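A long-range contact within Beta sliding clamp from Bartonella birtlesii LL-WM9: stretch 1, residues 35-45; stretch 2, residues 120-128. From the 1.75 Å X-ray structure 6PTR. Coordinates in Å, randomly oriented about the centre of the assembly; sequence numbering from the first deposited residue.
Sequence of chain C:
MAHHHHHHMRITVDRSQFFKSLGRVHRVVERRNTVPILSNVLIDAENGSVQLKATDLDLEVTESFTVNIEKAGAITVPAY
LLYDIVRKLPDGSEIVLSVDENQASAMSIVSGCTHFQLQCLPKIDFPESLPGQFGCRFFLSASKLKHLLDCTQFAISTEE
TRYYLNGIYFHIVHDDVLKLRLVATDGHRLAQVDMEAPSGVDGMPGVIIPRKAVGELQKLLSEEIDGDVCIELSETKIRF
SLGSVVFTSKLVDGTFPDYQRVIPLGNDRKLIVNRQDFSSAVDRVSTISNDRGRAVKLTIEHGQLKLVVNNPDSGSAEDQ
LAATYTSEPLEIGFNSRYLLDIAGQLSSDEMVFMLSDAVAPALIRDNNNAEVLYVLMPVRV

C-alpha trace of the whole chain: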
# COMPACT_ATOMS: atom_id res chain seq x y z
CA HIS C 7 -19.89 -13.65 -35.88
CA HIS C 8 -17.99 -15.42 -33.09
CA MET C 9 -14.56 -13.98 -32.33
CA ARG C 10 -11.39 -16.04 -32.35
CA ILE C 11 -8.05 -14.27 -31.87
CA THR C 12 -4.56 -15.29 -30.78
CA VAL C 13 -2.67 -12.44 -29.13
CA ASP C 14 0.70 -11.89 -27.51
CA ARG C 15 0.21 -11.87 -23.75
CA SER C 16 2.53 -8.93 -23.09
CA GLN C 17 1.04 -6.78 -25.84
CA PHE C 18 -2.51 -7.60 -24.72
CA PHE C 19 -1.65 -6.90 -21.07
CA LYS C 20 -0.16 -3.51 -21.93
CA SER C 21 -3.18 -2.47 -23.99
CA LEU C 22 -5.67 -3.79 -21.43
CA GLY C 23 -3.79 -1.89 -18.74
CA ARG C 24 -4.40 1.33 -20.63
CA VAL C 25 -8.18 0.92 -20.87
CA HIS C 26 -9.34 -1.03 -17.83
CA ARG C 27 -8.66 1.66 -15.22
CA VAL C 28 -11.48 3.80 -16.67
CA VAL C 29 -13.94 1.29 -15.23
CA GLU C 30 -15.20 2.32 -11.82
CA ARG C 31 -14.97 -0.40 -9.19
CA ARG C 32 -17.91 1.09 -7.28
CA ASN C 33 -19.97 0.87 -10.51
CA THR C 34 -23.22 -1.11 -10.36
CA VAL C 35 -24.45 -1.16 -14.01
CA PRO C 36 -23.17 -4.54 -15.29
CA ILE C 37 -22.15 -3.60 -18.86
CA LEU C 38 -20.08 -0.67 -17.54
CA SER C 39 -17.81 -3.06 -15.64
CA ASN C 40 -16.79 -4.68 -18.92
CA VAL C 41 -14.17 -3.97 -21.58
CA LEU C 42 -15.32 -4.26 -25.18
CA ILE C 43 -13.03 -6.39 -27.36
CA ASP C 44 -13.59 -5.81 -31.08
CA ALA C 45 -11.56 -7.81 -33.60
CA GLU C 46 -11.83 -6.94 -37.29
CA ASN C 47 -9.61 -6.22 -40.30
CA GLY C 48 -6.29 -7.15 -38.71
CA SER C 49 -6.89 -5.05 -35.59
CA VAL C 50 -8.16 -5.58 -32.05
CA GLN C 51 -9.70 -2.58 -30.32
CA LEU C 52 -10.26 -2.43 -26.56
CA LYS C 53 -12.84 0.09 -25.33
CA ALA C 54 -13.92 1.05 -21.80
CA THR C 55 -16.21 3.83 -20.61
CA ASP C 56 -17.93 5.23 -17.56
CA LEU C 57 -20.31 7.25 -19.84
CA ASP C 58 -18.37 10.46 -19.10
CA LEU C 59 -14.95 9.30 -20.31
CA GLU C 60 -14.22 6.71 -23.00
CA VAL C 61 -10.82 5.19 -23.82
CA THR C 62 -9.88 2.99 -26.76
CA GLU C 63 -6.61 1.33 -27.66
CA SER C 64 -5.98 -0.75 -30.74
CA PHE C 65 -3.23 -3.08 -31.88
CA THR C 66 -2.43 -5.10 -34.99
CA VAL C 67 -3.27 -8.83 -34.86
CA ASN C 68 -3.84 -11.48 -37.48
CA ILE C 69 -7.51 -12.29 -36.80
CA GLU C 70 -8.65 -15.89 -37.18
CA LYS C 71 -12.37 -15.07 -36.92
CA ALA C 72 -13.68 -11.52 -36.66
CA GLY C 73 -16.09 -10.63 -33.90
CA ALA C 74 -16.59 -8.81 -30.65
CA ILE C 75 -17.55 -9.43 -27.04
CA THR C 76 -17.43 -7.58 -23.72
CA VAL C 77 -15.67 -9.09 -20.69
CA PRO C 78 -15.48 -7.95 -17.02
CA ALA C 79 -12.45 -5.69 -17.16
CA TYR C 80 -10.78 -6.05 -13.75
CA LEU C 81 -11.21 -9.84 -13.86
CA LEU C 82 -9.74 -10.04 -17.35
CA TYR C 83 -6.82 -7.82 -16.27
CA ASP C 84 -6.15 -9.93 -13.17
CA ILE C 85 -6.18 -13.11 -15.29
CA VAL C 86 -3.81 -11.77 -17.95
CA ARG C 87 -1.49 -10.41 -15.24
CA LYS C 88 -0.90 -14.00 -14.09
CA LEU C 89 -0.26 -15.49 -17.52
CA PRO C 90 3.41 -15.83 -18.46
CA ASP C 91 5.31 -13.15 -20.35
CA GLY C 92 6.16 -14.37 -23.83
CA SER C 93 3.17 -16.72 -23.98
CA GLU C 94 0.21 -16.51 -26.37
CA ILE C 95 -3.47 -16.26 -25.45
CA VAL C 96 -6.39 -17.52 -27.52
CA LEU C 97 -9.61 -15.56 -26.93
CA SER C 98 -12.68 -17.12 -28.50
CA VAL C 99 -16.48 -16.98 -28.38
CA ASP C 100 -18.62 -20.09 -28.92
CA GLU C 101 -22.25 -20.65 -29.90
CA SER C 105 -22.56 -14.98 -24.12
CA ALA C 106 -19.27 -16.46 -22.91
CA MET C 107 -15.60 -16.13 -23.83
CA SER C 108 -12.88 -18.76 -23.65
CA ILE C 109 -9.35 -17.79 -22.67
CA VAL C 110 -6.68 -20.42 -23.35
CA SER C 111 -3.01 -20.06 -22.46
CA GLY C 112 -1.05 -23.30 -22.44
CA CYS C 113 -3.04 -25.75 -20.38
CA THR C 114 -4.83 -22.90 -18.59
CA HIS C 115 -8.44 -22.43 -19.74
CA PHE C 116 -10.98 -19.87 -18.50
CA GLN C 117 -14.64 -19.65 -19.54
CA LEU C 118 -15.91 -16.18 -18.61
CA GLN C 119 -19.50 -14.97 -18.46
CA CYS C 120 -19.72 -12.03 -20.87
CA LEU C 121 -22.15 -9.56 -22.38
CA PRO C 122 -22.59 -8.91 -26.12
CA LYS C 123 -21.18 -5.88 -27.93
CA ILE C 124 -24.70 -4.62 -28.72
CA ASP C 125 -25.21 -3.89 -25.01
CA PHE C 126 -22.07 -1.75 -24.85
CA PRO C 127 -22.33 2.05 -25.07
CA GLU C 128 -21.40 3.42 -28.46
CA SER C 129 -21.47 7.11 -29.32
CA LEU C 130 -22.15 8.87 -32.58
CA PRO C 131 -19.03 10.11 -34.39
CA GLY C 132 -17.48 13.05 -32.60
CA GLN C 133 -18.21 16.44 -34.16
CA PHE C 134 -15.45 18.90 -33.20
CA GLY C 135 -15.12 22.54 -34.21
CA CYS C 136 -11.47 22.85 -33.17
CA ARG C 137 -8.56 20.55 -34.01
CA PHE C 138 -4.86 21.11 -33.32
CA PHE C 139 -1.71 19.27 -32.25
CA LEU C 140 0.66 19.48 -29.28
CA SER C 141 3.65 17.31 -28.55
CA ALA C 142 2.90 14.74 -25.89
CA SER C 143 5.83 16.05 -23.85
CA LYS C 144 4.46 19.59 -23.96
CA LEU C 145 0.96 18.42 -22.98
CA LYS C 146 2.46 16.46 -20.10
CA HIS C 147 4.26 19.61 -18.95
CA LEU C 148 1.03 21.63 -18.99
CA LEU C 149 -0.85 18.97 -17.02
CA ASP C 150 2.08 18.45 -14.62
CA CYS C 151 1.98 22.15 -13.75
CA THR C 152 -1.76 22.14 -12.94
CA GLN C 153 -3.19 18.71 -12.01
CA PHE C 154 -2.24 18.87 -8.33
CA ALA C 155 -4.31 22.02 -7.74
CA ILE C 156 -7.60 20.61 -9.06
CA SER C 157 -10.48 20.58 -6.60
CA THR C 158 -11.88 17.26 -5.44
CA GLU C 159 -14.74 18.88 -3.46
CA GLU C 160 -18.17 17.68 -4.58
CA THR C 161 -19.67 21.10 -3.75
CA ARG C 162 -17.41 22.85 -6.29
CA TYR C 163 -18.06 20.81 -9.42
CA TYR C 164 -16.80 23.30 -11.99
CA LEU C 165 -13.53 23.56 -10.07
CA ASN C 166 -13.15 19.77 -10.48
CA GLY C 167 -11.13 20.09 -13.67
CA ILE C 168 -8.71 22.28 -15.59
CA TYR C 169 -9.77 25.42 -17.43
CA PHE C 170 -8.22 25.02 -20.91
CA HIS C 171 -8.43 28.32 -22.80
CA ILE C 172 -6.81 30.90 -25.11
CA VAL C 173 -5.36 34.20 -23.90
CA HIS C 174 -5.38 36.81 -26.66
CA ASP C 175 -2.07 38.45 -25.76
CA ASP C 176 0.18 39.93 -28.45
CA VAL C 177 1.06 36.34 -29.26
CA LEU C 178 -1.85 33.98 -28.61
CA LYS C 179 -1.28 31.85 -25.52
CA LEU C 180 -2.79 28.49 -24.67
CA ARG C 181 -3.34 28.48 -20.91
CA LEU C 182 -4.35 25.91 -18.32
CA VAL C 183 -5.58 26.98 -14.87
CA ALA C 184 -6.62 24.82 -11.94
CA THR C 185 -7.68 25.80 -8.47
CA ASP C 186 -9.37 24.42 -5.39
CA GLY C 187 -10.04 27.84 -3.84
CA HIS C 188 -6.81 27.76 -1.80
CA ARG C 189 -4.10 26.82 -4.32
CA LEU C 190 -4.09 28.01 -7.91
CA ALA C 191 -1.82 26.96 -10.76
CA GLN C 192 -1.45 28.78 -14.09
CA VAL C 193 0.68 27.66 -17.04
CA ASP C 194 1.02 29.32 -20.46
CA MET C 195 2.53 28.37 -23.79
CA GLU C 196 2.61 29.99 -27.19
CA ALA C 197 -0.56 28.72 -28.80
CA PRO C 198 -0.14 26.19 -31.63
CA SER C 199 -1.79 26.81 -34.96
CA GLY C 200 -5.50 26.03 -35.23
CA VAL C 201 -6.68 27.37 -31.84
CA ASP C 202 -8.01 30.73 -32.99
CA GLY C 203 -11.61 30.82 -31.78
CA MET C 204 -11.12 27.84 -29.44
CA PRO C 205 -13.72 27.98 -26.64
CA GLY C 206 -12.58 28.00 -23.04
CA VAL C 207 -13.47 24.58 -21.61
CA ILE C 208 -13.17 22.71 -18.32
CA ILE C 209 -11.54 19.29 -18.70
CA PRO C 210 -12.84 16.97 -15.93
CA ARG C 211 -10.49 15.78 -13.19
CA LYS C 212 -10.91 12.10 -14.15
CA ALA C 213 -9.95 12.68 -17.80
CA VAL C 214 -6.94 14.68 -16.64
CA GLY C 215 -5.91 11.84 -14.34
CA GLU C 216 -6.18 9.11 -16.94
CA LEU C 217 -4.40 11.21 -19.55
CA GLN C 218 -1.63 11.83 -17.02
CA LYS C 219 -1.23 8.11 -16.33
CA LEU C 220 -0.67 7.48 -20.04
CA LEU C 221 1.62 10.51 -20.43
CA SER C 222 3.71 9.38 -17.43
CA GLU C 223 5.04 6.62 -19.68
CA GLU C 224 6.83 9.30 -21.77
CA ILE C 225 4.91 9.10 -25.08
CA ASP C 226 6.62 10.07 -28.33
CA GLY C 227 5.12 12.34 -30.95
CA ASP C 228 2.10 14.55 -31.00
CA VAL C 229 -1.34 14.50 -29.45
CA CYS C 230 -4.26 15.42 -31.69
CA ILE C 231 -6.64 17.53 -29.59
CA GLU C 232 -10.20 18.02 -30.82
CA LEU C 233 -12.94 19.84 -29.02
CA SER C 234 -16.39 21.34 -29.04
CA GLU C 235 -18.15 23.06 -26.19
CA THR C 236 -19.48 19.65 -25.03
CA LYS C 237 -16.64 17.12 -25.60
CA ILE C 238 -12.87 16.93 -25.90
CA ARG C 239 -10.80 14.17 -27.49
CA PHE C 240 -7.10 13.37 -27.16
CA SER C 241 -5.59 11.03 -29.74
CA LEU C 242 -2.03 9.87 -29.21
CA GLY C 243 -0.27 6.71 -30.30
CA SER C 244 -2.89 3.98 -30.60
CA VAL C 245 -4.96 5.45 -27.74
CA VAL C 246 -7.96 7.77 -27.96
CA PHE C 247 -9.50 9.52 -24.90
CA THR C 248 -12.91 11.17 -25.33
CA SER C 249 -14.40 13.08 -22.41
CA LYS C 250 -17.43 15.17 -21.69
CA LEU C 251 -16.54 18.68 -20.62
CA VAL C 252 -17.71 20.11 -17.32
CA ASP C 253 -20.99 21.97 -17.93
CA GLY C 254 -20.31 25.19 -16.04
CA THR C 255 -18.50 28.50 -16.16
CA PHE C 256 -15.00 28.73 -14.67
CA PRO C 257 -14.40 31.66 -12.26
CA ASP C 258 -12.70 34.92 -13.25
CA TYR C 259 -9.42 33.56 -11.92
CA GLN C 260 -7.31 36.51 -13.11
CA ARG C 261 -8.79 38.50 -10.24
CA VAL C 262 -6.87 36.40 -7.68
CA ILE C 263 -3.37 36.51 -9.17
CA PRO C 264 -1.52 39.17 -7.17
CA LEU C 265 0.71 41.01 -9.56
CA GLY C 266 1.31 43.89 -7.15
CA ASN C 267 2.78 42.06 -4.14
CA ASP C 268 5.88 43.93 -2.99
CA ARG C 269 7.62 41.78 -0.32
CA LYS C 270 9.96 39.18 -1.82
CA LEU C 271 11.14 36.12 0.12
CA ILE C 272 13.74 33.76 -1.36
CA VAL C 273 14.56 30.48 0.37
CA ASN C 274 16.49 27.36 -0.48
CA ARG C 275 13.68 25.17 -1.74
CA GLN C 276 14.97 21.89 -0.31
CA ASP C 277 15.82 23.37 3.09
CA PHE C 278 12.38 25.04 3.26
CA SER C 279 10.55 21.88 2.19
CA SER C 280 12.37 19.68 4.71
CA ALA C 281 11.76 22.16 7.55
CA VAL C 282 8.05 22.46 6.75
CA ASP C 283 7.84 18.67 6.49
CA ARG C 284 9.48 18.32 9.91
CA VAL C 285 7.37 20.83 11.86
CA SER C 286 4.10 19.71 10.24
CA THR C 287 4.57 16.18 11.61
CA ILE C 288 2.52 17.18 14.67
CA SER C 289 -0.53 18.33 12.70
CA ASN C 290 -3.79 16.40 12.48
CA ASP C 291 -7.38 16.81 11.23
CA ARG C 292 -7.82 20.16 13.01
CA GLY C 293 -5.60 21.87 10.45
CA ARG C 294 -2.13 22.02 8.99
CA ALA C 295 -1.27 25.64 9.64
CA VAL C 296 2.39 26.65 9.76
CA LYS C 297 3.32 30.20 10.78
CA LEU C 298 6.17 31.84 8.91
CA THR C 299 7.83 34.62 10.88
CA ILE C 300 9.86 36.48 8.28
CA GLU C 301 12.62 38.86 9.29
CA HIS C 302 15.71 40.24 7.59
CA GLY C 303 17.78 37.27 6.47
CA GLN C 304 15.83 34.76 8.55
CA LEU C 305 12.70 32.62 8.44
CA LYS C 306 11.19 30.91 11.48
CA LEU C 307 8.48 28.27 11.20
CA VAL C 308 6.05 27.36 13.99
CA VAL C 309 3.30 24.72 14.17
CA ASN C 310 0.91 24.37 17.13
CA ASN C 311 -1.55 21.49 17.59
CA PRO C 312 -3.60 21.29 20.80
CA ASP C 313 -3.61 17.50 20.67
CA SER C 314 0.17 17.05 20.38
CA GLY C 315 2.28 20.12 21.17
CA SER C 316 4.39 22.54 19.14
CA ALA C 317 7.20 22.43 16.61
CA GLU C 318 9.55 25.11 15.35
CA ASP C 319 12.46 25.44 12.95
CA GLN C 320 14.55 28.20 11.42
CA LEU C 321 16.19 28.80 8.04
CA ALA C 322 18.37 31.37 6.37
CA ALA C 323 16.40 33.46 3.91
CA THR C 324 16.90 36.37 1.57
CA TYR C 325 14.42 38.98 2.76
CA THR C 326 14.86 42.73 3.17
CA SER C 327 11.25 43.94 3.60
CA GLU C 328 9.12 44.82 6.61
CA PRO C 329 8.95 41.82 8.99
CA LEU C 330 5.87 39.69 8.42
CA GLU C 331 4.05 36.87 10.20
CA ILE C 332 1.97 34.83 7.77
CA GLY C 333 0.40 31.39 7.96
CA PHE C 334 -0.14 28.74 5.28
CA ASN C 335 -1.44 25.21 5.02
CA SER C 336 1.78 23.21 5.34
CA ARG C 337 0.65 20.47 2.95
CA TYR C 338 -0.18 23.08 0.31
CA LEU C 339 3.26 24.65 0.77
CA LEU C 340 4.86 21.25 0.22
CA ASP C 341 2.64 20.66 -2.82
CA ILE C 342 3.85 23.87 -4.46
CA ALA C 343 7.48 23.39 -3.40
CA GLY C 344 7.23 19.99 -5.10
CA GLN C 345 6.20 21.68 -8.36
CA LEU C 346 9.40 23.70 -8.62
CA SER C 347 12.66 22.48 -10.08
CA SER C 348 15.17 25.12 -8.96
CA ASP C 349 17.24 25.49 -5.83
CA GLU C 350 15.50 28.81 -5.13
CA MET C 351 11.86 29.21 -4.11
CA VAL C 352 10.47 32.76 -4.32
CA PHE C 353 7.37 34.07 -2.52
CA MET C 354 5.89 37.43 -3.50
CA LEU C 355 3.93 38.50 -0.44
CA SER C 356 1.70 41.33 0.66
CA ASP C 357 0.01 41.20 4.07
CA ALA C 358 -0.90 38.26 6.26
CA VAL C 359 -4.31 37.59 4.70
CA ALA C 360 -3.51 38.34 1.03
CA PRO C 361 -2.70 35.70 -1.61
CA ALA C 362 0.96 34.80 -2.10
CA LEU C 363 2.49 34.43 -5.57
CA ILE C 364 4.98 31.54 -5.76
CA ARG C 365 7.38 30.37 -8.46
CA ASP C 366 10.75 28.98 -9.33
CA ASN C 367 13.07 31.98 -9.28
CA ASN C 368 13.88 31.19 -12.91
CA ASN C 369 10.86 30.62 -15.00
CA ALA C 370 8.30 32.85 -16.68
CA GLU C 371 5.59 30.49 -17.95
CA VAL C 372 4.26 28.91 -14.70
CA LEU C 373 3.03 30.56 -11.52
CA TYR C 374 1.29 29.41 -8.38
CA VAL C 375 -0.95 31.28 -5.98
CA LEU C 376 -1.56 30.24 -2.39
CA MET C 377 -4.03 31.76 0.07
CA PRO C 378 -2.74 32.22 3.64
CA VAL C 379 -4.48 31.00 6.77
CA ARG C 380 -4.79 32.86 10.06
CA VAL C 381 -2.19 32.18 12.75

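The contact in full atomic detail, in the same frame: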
# COMPACT_ATOMS: atom_id res chain seq x y z
N VAL C 35 -23.78 -0.83 -12.76
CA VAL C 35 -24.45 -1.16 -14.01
C VAL C 35 -23.59 -2.20 -14.74
O VAL C 35 -22.48 -1.87 -15.15
CB VAL C 35 -24.65 0.08 -14.89
CG1 VAL C 35 -25.06 -0.32 -16.29
CG2 VAL C 35 -25.69 1.00 -14.27
N PRO C 36 -24.08 -3.44 -14.92
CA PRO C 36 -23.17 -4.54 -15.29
C PRO C 36 -22.34 -4.30 -16.54
O PRO C 36 -21.14 -4.61 -16.52
CB PRO C 36 -24.12 -5.73 -15.46
CG PRO C 36 -25.25 -5.42 -14.55
CD PRO C 36 -25.43 -3.93 -14.59
N ILE C 37 -22.93 -3.78 -17.63
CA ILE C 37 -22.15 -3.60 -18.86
C ILE C 37 -20.98 -2.63 -18.63
O ILE C 37 -19.93 -2.75 -19.28
CB ILE C 37 -23.06 -3.12 -20.02
CG1 ILE C 37 -22.32 -3.22 -21.35
CG2 ILE C 37 -23.55 -1.70 -19.80
CD1 ILE C 37 -21.91 -4.63 -21.70
N LEU C 38 -21.14 -1.66 -17.73
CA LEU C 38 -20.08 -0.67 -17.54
C LEU C 38 -18.88 -1.21 -16.79
O LEU C 38 -17.86 -0.51 -16.72
CB LEU C 38 -20.63 0.57 -16.82
CG LEU C 38 -21.66 1.36 -17.61
CD1 LEU C 38 -22.19 2.51 -16.77
CD2 LEU C 38 -21.09 1.86 -18.96
N SER C 39 -18.97 -2.40 -16.22
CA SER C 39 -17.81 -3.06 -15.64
C SER C 39 -16.99 -3.83 -16.66
O SER C 39 -15.94 -4.38 -16.32
CB SER C 39 -18.25 -3.99 -14.50
OG SER C 39 -18.77 -3.22 -13.43
N ASN C 40 -17.42 -3.85 -17.91
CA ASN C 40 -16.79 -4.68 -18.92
C ASN C 40 -15.92 -3.86 -19.87
O ASN C 40 -16.14 -2.67 -20.06
CB ASN C 40 -17.85 -5.44 -19.71
CG ASN C 40 -18.43 -6.60 -18.93
OD1 ASN C 40 -18.28 -6.67 -17.70
ND2 ASN C 40 -19.09 -7.51 -19.62
N VAL C 41 -14.92 -4.53 -20.45
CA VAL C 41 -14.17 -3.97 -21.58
C VAL C 41 -14.71 -4.60 -22.85
O VAL C 41 -14.97 -5.81 -22.91
CB VAL C 41 -12.66 -4.21 -21.44
CG1 VAL C 41 -12.35 -5.68 -21.23
CG2 VAL C 41 -11.93 -3.71 -22.71
N LEU C 42 -14.93 -3.77 -23.87
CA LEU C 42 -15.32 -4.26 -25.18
C LEU C 42 -14.08 -4.68 -25.94
O LEU C 42 -13.11 -3.92 -26.02
CB LEU C 42 -16.07 -3.19 -25.97
CG LEU C 42 -16.30 -3.49 -27.47
CD1 LEU C 42 -17.21 -4.72 -27.64
CD2 LEU C 42 -16.88 -2.29 -28.15
N ILE C 43 -14.11 -5.89 -26.50
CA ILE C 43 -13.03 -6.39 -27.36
C ILE C 43 -13.62 -6.52 -28.74
O ILE C 43 -14.61 -7.23 -28.92
CB ILE C 43 -12.51 -7.76 -26.88
CG1 ILE C 43 -12.08 -7.72 -25.43
CG2 ILE C 43 -11.34 -8.23 -27.80
CD1 ILE C 43 -11.59 -9.06 -24.92
N ASP C 44 -13.03 -5.83 -29.73
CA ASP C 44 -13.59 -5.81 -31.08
C ASP C 44 -12.48 -6.14 -32.05
O ASP C 44 -11.54 -5.36 -32.20
CB ASP C 44 -14.21 -4.44 -31.40
CG ASP C 44 -15.33 -4.53 -32.42
OD1 ASP C 44 -15.28 -5.41 -33.30
OD2 ASP C 44 -16.26 -3.70 -32.37
N ALA C 45 -12.59 -7.30 -32.72
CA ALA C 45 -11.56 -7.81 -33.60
C ALA C 45 -12.06 -7.80 -35.04
O ALA C 45 -13.02 -8.50 -35.38
CB ALA C 45 -11.17 -9.23 -33.19
N CYS C 120 -19.93 -13.27 -20.13
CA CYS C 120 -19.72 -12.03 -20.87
C CYS C 120 -21.06 -11.39 -21.21
O CYS C 120 -22.14 -11.91 -20.89
CB CYS C 120 -18.94 -12.30 -22.15
SG CYS C 120 -17.20 -12.67 -21.83
N LEU C 121 -20.98 -10.25 -21.88
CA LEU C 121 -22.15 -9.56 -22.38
C LEU C 121 -21.86 -9.13 -23.82
O LEU C 121 -20.72 -8.79 -24.15
CB LEU C 121 -22.48 -8.34 -21.51
CG LEU C 121 -22.95 -8.67 -20.08
CD1 LEU C 121 -23.03 -7.43 -19.23
CD2 LEU C 121 -24.30 -9.38 -20.12
N PRO C 122 -22.86 -9.16 -24.70
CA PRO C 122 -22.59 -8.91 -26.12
C PRO C 122 -22.27 -7.45 -26.40
O PRO C 122 -22.66 -6.54 -25.67
CB PRO C 122 -23.91 -9.31 -26.81
CG PRO C 122 -24.95 -9.12 -25.76
CD PRO C 122 -24.27 -9.52 -24.45
N LYS C 123 -21.54 -7.24 -27.50
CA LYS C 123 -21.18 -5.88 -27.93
C LYS C 123 -22.39 -4.96 -28.05
O LYS C 123 -22.30 -3.76 -27.74
CB LYS C 123 -20.45 -5.94 -29.27
CG LYS C 123 -20.16 -4.57 -29.85
CD LYS C 123 -19.54 -4.63 -31.25
CE LYS C 123 -19.35 -3.22 -31.82
NZ LYS C 123 -18.70 -3.24 -33.16
N ILE C 124 -23.54 -5.49 -28.49
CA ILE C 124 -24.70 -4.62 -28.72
C ILE C 124 -25.16 -3.94 -27.44
O ILE C 124 -25.79 -2.89 -27.51
CB ILE C 124 -25.90 -5.37 -29.34
CG1 ILE C 124 -26.30 -6.59 -28.50
CG2 ILE C 124 -25.64 -5.71 -30.81
CD1 ILE C 124 -27.69 -7.08 -28.83
N ASP C 125 -24.87 -4.53 -26.27
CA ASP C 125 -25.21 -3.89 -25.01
C ASP C 125 -24.29 -2.74 -24.67
O ASP C 125 -24.65 -1.89 -23.84
CB ASP C 125 -25.15 -4.90 -23.85
CG ASP C 125 -26.22 -5.98 -23.93
OD1 ASP C 125 -27.17 -5.84 -24.73
OD2 ASP C 125 -26.09 -6.97 -23.18
N PHE C 126 -23.10 -2.70 -25.26
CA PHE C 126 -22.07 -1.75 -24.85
C PHE C 126 -22.38 -0.36 -25.38
O PHE C 126 -22.89 -0.21 -26.49
CB PHE C 126 -20.70 -2.21 -25.34
CG PHE C 126 -19.56 -1.58 -24.59
CD1 PHE C 126 -19.19 -2.08 -23.36
CD2 PHE C 126 -18.90 -0.48 -25.10
CE1 PHE C 126 -18.14 -1.50 -22.66
CE2 PHE C 126 -17.85 0.10 -24.38
CZ PHE C 126 -17.49 -0.42 -23.17
N PRO C 127 -22.10 0.68 -24.59
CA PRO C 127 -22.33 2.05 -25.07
C PRO C 127 -21.48 2.36 -26.29
O PRO C 127 -20.27 2.11 -26.31
CB PRO C 127 -21.92 2.93 -23.87
CG PRO C 127 -22.08 2.04 -22.68
CD PRO C 127 -21.70 0.65 -23.17
N GLU C 128 -22.11 2.89 -27.31
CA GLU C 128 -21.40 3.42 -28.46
C GLU C 128 -21.96 4.79 -28.74
O GLU C 128 -23.18 4.99 -28.68
CB GLU C 128 -21.54 2.51 -29.68
CG GLU C 128 -20.81 3.05 -30.90
CD GLU C 128 -20.55 2.01 -31.97
OE1 GLU C 128 -21.13 0.91 -31.90
OE2 GLU C 128 -19.76 2.31 -32.89

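This is a mainly apolar side-chain contact, built around Ile 37 and Phe 126 and closed at one end by a single salt bridge. No backbone hydrogen bond joins the two stretches. Together they bury 588 Å² of surface, counting both sides.

After the loop residue Val 35, stretch 1 forms a 3-10 segment, 36-39, and continues as a strand from Asn 40. In the strand, Asn 40, Leu 42 and Asp 44 point toward stretch 2, while Val 41 points away. Every second residue from Asn 40 to Asp 44 therefore faces the contact.

Ile 37 loses the most area, 98 Å². Its CD1 lies 3.8 Å from CB of Leu 121, and its CG1 lies 3.9 Å from CD1 of Phe 126. The same CG1 is 3.7 Å from the backbone O of Asp 125. The isoleucine therefore packs against both side chains and backbone. Nearby, CD2 of Leu 38 reaches CG of Pro 127 at 3.9 Å. The CA-to-CB bond of Leu 38 points away, but the end of its side chain comes nearer.

Phe 126 loses almost as much, 95 Å². Leu 42 sits over one face of its ring, with CB 3.9 Å from the ring centroid and 6° off the normal. This is a CH-pi contact, centred almost exactly. At the ring edge, CE1 of Phe 126 is 3.5 Å from O of Asn 40, near the ring plane.

Lys 123 combines apolar and charged contacts. Its CG lies 3.7 Å from CD1 of Leu 42. All four chi angles are t, so the chain is fully extended and carries the ammonium group to Asp 44. NZ of Lys 123 donates a hydrogen bond to OD2 of Asp 44 at 2.6 Å, within the salt bridge. This is the only hydrogen bond between the stretches.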